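Long-range contact in Pre-mRNA splicing factor PRP8 (Cyanidioschyzon merolae, PDB 6NQI), which probably binds spliceosomal snRNAs and pre-mRNA introns as a splicing factor, here represented by its RNase H-like (RH) domain: residues W31-H44 and T129-Y143. Numbering follows the deposited sequence.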
loop_
_atom_site.group_PDB
_atom_site.type_symbol
_atom_site.label_atom_id
_atom_site.label_comp_id
_atom_site.label_asym_id
_atom_site.label_seq_id
_atom_site.Cartn_x
_atom_site.Cartn_y
_atom_site.Cartn_z
ATOM N N TRP A 31 -2.701 0.962 1.402
ATOM C CA TRP A 31 -2.443 2.039 2.355
ATOM C C TRP A 31 -3.781 2.555 2.871
ATOM O O TRP A 31 -4.645 2.951 2.082
ATOM C CB TRP A 31 -1.624 3.155 1.698
ATOM C CG TRP A 31 -1.507 4.433 2.496
ATOM C CD1 TRP A 31 -1.474 4.558 3.853
ATOM C CD2 TRP A 31 -1.399 5.770 1.970
ATOM N NE1 TRP A 31 -1.371 5.893 4.211
ATOM C CE2 TRP A 31 -1.318 6.652 3.071
ATOM C CE3 TRP A 31 -1.361 6.305 0.678
ATOM C CZ2 TRP A 31 -1.201 8.030 2.915
ATOM C CZ3 TRP A 31 -1.244 7.683 0.530
ATOM C CH2 TRP A 31 -1.164 8.522 1.641
ATOM N N GLU A 32 -3.971 2.499 4.181
ATOM C CA GLU A 32 -5.137 3.079 4.829
ATOM C C GLU A 32 -4.791 4.507 5.249
ATOM O O GLU A 32 -4.074 4.711 6.240
ATOM C CB GLU A 32 -5.526 2.227 6.027
ATOM C CG GLU A 32 -6.817 2.644 6.644
ATOM C CD GLU A 32 -7.360 1.604 7.580
ATOM O OE1 GLU A 32 -6.900 1.533 8.742
ATOM O OE2 GLU A 32 -8.219 0.823 7.134
ATOM N N THR A 33 -5.340 5.490 4.526
ATOM C CA THR A 33 -4.872 6.877 4.633
ATOM C C THR A 33 -5.107 7.466 6.019
ATOM O O THR A 33 -4.229 8.139 6.564
ATOM C CB THR A 33 -5.538 7.762 3.581
ATOM O OG1 THR A 33 -6.967 7.729 3.759
ATOM C CG2 THR A 33 -5.167 7.323 2.160
ATOM N N SER A 34 -6.304 7.275 6.584
ATOM C CA SER A 34 -6.638 7.944 7.838
ATOM C C SER A 34 -5.746 7.485 8.985
ATOM O O SER A 34 -5.425 8.274 9.886
ATOM C CB SER A 34 -8.099 7.695 8.200
ATOM O OG SER A 34 -8.300 6.356 8.603
ATOM N N THR A 35 -5.366 6.212 8.995
ATOM C CA THR A 35 -4.636 5.642 10.122
ATOM C C THR A 35 -3.166 5.370 9.851
ATOM O O THR A 35 -2.385 5.273 10.797
ATOM C CB THR A 35 -5.280 4.324 10.555
ATOM O OG1 THR A 35 -5.349 3.445 9.420
ATOM C CG2 THR A 35 -6.650 4.563 11.068
ATOM N N GLY A 36 -2.795 5.152 8.599
ATOM C CA GLY A 36 -1.448 4.799 8.241
ATOM C C GLY A 36 -1.248 3.314 8.138
ATOM O O GLY A 36 -0.134 2.874 7.859
ATOM N N ARG A 37 -2.300 2.532 8.296
ATOM C CA ARG A 37 -2.130 1.096 8.389
ATOM C C ARG A 37 -1.810 0.585 6.999
ATOM O O ARG A 37 -2.418 1.018 6.027
ATOM C CB ARG A 37 -3.402 0.486 8.962
ATOM C CG ARG A 37 -3.246 -0.864 9.563
ATOM C CD ARG A 37 -4.470 -1.260 10.374
ATOM N NE ARG A 37 -5.710 -1.068 9.627
ATOM C CZ ARG A 37 -6.824 -1.774 9.824
ATOM N NH1 ARG A 37 -6.858 -2.755 10.726
ATOM N NH2 ARG A 37 -7.901 -1.516 9.096
ATOM N N LEU A 38 -0.796 -0.265 6.877
ATOM C CA LEU A 38 -0.339 -0.758 5.579
ATOM C C LEU A 38 -0.494 -2.274 5.498
ATOM O O LEU A 38 0.056 -2.995 6.336
ATOM C CB LEU A 38 1.112 -0.342 5.330
ATOM C CG LEU A 38 1.621 -0.758 3.953
ATOM C CD1 LEU A 38 0.900 0.017 2.881
ATOM C CD2 LEU A 38 3.136 -0.584 3.813
ATOM N N PHE A 39 -1.246 -2.753 4.491
ATOM C CA PHE A 39 -1.427 -4.179 4.211
ATOM C C PHE A 39 -0.482 -4.590 3.090
ATOM O O PHE A 39 -0.716 -4.252 1.919
ATOM C CB PHE A 39 -2.863 -4.480 3.785
ATOM C CG PHE A 39 -3.892 -4.025 4.745
ATOM C CD1 PHE A 39 -4.251 -4.813 5.813
ATOM C CD2 PHE A 39 -4.490 -2.789 4.596
ATOM C CE1 PHE A 39 -5.232 -4.389 6.694
ATOM C CE2 PHE A 39 -5.457 -2.352 5.473
ATOM C CZ PHE A 39 -5.826 -3.153 6.525
ATOM N N VAL A 40 0.553 -5.353 3.437
ATOM C CA VAL A 40 1.467 -5.933 2.464
ATOM C C VAL A 40 1.011 -7.359 2.209
ATOM O O VAL A 40 0.993 -8.194 3.128
ATOM C CB VAL A 40 2.919 -5.899 2.959
ATOM C CG1 VAL A 40 3.844 -6.328 1.858
ATOM C CG2 VAL A 40 3.286 -4.517 3.416
ATOM N N LYS A 41 0.601 -7.634 0.981
ATOM C CA LYS A 41 0.220 -8.979 0.582
ATOM C C LYS A 41 1.289 -9.496 -0.379
ATOM O O LYS A 41 1.357 -9.054 -1.528
ATOM C CB LYS A 41 -1.172 -8.974 -0.051
ATOM C CG LYS A 41 -1.550 -10.280 -0.685
ATOM C CD LYS A 41 -1.867 -11.366 0.354
ATOM C CE LYS A 41 -2.493 -12.594 -0.320
ATOM N NZ LYS A 41 -2.789 -13.678 0.656
ATOM N N ILE A 42 2.126 -10.414 0.086
ATOM C CA ILE A 42 3.173 -10.984 -0.764
ATOM C C ILE A 42 2.539 -11.996 -1.712
ATOM O O ILE A 42 1.855 -12.919 -1.268
ATOM C CB ILE A 42 4.286 -11.625 0.083
ATOM C CG1 ILE A 42 4.791 -10.616 1.135
ATOM C CG2 ILE A 42 5.409 -12.083 -0.797
ATOM C CD1 ILE A 42 5.749 -11.176 2.159
ATOM N N VAL A 43 2.707 -11.783 -3.019
ATOM C CA VAL A 43 2.201 -12.668 -4.074
ATOM C C VAL A 43 3.323 -13.635 -4.470
ATOM O O VAL A 43 4.323 -13.234 -5.081
ATOM C CB VAL A 43 1.708 -11.872 -5.289
ATOM C CG1 VAL A 43 1.289 -12.811 -6.420
ATOM C CG2 VAL A 43 0.558 -10.953 -4.888
ATOM N N HIS A 44 3.168 -14.915 -4.136
ATOM C CA HIS A 44 4.244 -15.863 -4.376
ATOM C C HIS A 44 4.435 -16.152 -5.860
ATOM O O HIS A 44 3.499 -16.063 -6.657
ATOM C CB HIS A 44 3.982 -17.160 -3.632
ATOM C CG HIS A 44 5.232 -17.891 -3.279
ATOM N ND1 HIS A 44 5.778 -18.870 -4.083
ATOM C CD2 HIS A 44 6.066 -17.756 -2.221
ATOM C CE1 HIS A 44 6.885 -19.319 -3.521
ATOM N NE2 HIS A 44 7.080 -18.662 -2.392
ATOM N N THR A 129 9.879 -10.165 1.821
ATOM C CA THR A 129 9.160 -10.579 0.624
ATOM C C THR A 129 9.850 -11.724 -0.087
ATOM O O THR A 129 9.214 -12.738 -0.396
ATOM C CB THR A 129 9.007 -9.406 -0.338
ATOM O OG1 THR A 129 8.178 -8.400 0.242
ATOM C CG2 THR A 129 8.432 -9.874 -1.669
ATOM N N GLN A 130 11.146 -11.582 -0.380
ATOM C CA GLN A 130 11.809 -12.632 -1.156
ATOM C C GLN A 130 11.867 -13.958 -0.408
ATOM O O GLN A 130 11.686 -15.020 -1.010
ATOM C CB GLN A 130 13.198 -12.197 -1.579
ATOM C CG GLN A 130 13.136 -11.181 -2.681
ATOM C CD GLN A 130 14.501 -10.753 -3.136
ATOM O OE1 GLN A 130 15.381 -11.593 -3.383
ATOM N NE2 GLN A 130 14.695 -9.441 -3.261
ATOM N N THR A 131 12.085 -13.919 0.897
ATOM C CA THR A 131 12.197 -15.136 1.689
ATOM C C THR A 131 10.852 -15.786 1.990
ATOM O O THR A 131 10.824 -16.837 2.635
ATOM C CB THR A 131 12.912 -14.819 3.011
ATOM O OG1 THR A 131 12.336 -13.624 3.586
ATOM C CG2 THR A 131 14.430 -14.644 2.809
ATOM N N ALA A 132 9.743 -15.194 1.550
ATOM C CA ALA A 132 8.425 -15.758 1.824
ATOM C C ALA A 132 8.245 -17.105 1.119
ATOM O O ALA A 132 8.711 -17.314 -0.004
ATOM C CB ALA A 132 7.330 -14.781 1.400
ATOM N N ARG A 133 7.509 -18.003 1.775
ATOM C CA ARG A 133 7.214 -19.313 1.220
ATOM C C ARG A 133 5.749 -19.499 0.856
ATOM O O ARG A 133 5.435 -20.396 0.065
ATOM C CB ARG A 133 7.623 -20.418 2.215
ATOM C CG ARG A 133 9.109 -20.380 2.585
ATOM C CD ARG A 133 9.599 -21.618 3.327
ATOM N NE ARG A 133 9.069 -21.774 4.681
ATOM C CZ ARG A 133 9.651 -21.300 5.781
ATOM N NH1 ARG A 133 10.785 -20.612 5.699
ATOM N NH2 ARG A 133 9.095 -21.520 6.966
ATOM N N SER A 134 4.855 -18.693 1.420
ATOM C CA SER A 134 3.437 -18.647 1.094
ATOM C C SER A 134 3.101 -17.239 0.603
ATOM O O SER A 134 3.958 -16.356 0.573
ATOM C CB SER A 134 2.594 -19.055 2.309
ATOM O OG SER A 134 3.165 -18.590 3.528
ATOM N N SER A 135 1.842 -17.010 0.226
ATOM C CA SER A 135 1.418 -15.666 -0.192
ATOM C C SER A 135 0.996 -14.871 1.044
ATOM O O SER A 135 -0.183 -14.620 1.307
ATOM C CB SER A 135 0.324 -15.737 -1.255
ATOM O OG SER A 135 0.865 -16.001 -2.549
ATOM N N GLU A 136 2.007 -14.454 1.801
ATOM C CA GLU A 136 1.830 -14.008 3.175
ATOM C C GLU A 136 1.274 -12.592 3.273
ATOM O O GLU A 136 1.664 -11.689 2.525
ATOM C CB GLU A 136 3.178 -14.102 3.892
ATOM C CG GLU A 136 3.595 -15.551 4.098
ATOM C CD GLU A 136 4.880 -15.712 4.878
ATOM O OE1 GLU A 136 5.408 -14.679 5.370
ATOM O OE2 GLU A 136 5.360 -16.878 4.965
ATOM N N LEU A 137 0.361 -12.402 4.215
ATOM C CA LEU A 137 -0.144 -11.083 4.569
ATOM C C LEU A 137 0.548 -10.603 5.837
ATOM O O LEU A 137 0.635 -11.348 6.821
ATOM C CB LEU A 137 -1.658 -11.103 4.780
ATOM C CG LEU A 137 -2.211 -9.806 5.398
ATOM C CD1 LEU A 137 -2.270 -8.666 4.383
ATOM C CD2 LEU A 137 -3.572 -10.021 6.057
ATOM N N SER A 138 1.068 -9.377 5.795
ATOM C CA SER A 138 1.578 -8.687 6.975
ATOM C C SER A 138 1.014 -7.266 7.013
ATOM O O SER A 138 0.649 -6.696 5.977
ATOM C CB SER A 138 3.126 -8.669 7.008
ATOM O OG SER A 138 3.681 -8.388 5.733
ATOM N N ILE A 139 0.894 -6.715 8.218
ATOM C CA ILE A 139 0.347 -5.375 8.417
ATOM C C ILE A 139 1.364 -4.531 9.171
ATOM O O ILE A 139 1.784 -4.893 10.276
ATOM C CB ILE A 139 -1.003 -5.410 9.163
ATOM C CG1 ILE A 139 -2.036 -6.199 8.351
ATOM C CG2 ILE A 139 -1.504 -4.014 9.416
ATOM C CD1 ILE A 139 -3.314 -6.500 9.088
ATOM N N TRP A 140 1.715 -3.388 8.596
ATOM C CA TRP A 140 2.688 -2.455 9.141
ATOM C C TRP A 140 1.979 -1.157 9.496
ATOM O O TRP A 140 0.884 -0.881 9.012
ATOM C CB TRP A 140 3.824 -2.194 8.137
ATOM C CG TRP A 140 4.479 -3.466 7.662
ATOM C CD1 TRP A 140 3.915 -4.437 6.894
ATOM C CD2 TRP A 140 5.806 -3.908 7.953
ATOM N NE1 TRP A 140 4.804 -5.447 6.681
ATOM C CE2 TRP A 140 5.975 -5.151 7.327
ATOM C CE3 TRP A 140 6.869 -3.371 8.682
ATOM C CZ2 TRP A 140 7.171 -5.869 7.402
ATOM C CZ3 TRP A 140 8.053 -4.082 8.759
ATOM C CH2 TRP A 140 8.196 -5.314 8.122
ATOM N N SER A 141 2.574 -0.369 10.377
ATOM C CA SER A 141 2.025 0.954 10.678
ATOM C C SER A 141 2.816 1.975 9.872
ATOM O O SER A 141 3.967 2.271 10.186
ATOM C CB SER A 141 2.057 1.252 12.172
ATOM O OG SER A 141 3.255 1.895 12.547
ATOM N N GLY A 142 2.208 2.489 8.808
ATOM C CA GLY A 142 2.900 3.419 7.935
ATOM C C GLY A 142 3.107 4.816 8.483
ATOM O O GLY A 142 3.881 5.574 7.892
ATOM N N TYR A 143 2.478 5.164 9.607
ATOM C CA TYR A 143 2.668 6.467 10.231
ATOM C C TYR A 143 3.479 6.373 11.515
ATOM O O TYR A 143 3.532 7.346 12.277
ATOM C CB TYR A 143 1.326 7.161 10.515
ATOM C CG TYR A 143 0.533 7.539 9.281
ATOM C CD1 TYR A 143 1.119 7.495 8.030
ATOM C CD2 TYR A 143 -0.800 7.965 9.376
ATOM C CE1 TYR A 143 0.410 7.835 6.908
ATOM C CE2 TYR A 143 -1.525 8.326 8.240
ATOM C CZ TYR A 143 -0.908 8.257 7.015
ATOM O OH TYR A 143 -1.579 8.583 5.872
#
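Tyr143 lays one face of its ring on Gly36, whose CA sits 3.4 Å from the ring centroid, nearly on the ring normal, in a CH-pi contact. With CG anti to the carbonyl carbon (chi1 -66°), the ring reaches over the turn joining strands 24-32 and 37-43. Its OH gives a hydrogen bond to Thr33 O at 2.8 Å, in the carbonyl plane and on a lone pair. Trp31 NE1 adds a weak bond to the same OH, which lies at the edge of the indole. A CB on Gly36 would run into the tyrosine ring, and the positive phi (94°) would also crowd it against the preceding carbonyl. Replacing Tyr143 with an alanine is likely to leave Thr33 O without this donor and Gly36 CA without its aromatic cover.

Beyond the turn, strands 37-43 and 137-141 pair antiparallel. Leu38 exchanges two backbone hydrogen bonds with Trp140, and Val40 does so with Ser138. Gly142 N to Gly36 O and Ile42 N to Glu136 O extend the ladder. On the face carrying Leu38 and Val40, Val40 CG2 meets Trp140 CD1 at 3.5 Å. On the other, Ile139 CG1 and CD1 lie alongside the Phe39 ring, while Ile139 CG2 touches Arg37 CG. Lys41 bends at chi2 (73°) and brings NZ to Ser135 O at 2.8 Å. Ser135 OG accepts a hydrogen bond from His44 N at 3.0 Å. Ile42 CD1 rests against Thr129 CA and Ala132 CB.

In the second shell, Arg37 NE and NH2 each take one oxygen of the Glu32 carboxylate. Gln73 also bonds Arg37, and Arg10 and Trp12 hold Glu32. Gly36 and Arg37 sit opposite the single residue Glu32, a G1 beta bulge. The pairing adds strand 137-141 to the edge of the RNase H-like sheet. Main-chain bonds set its register; the Tyr143 hydroxyl and Ser135 OG secure the two ends.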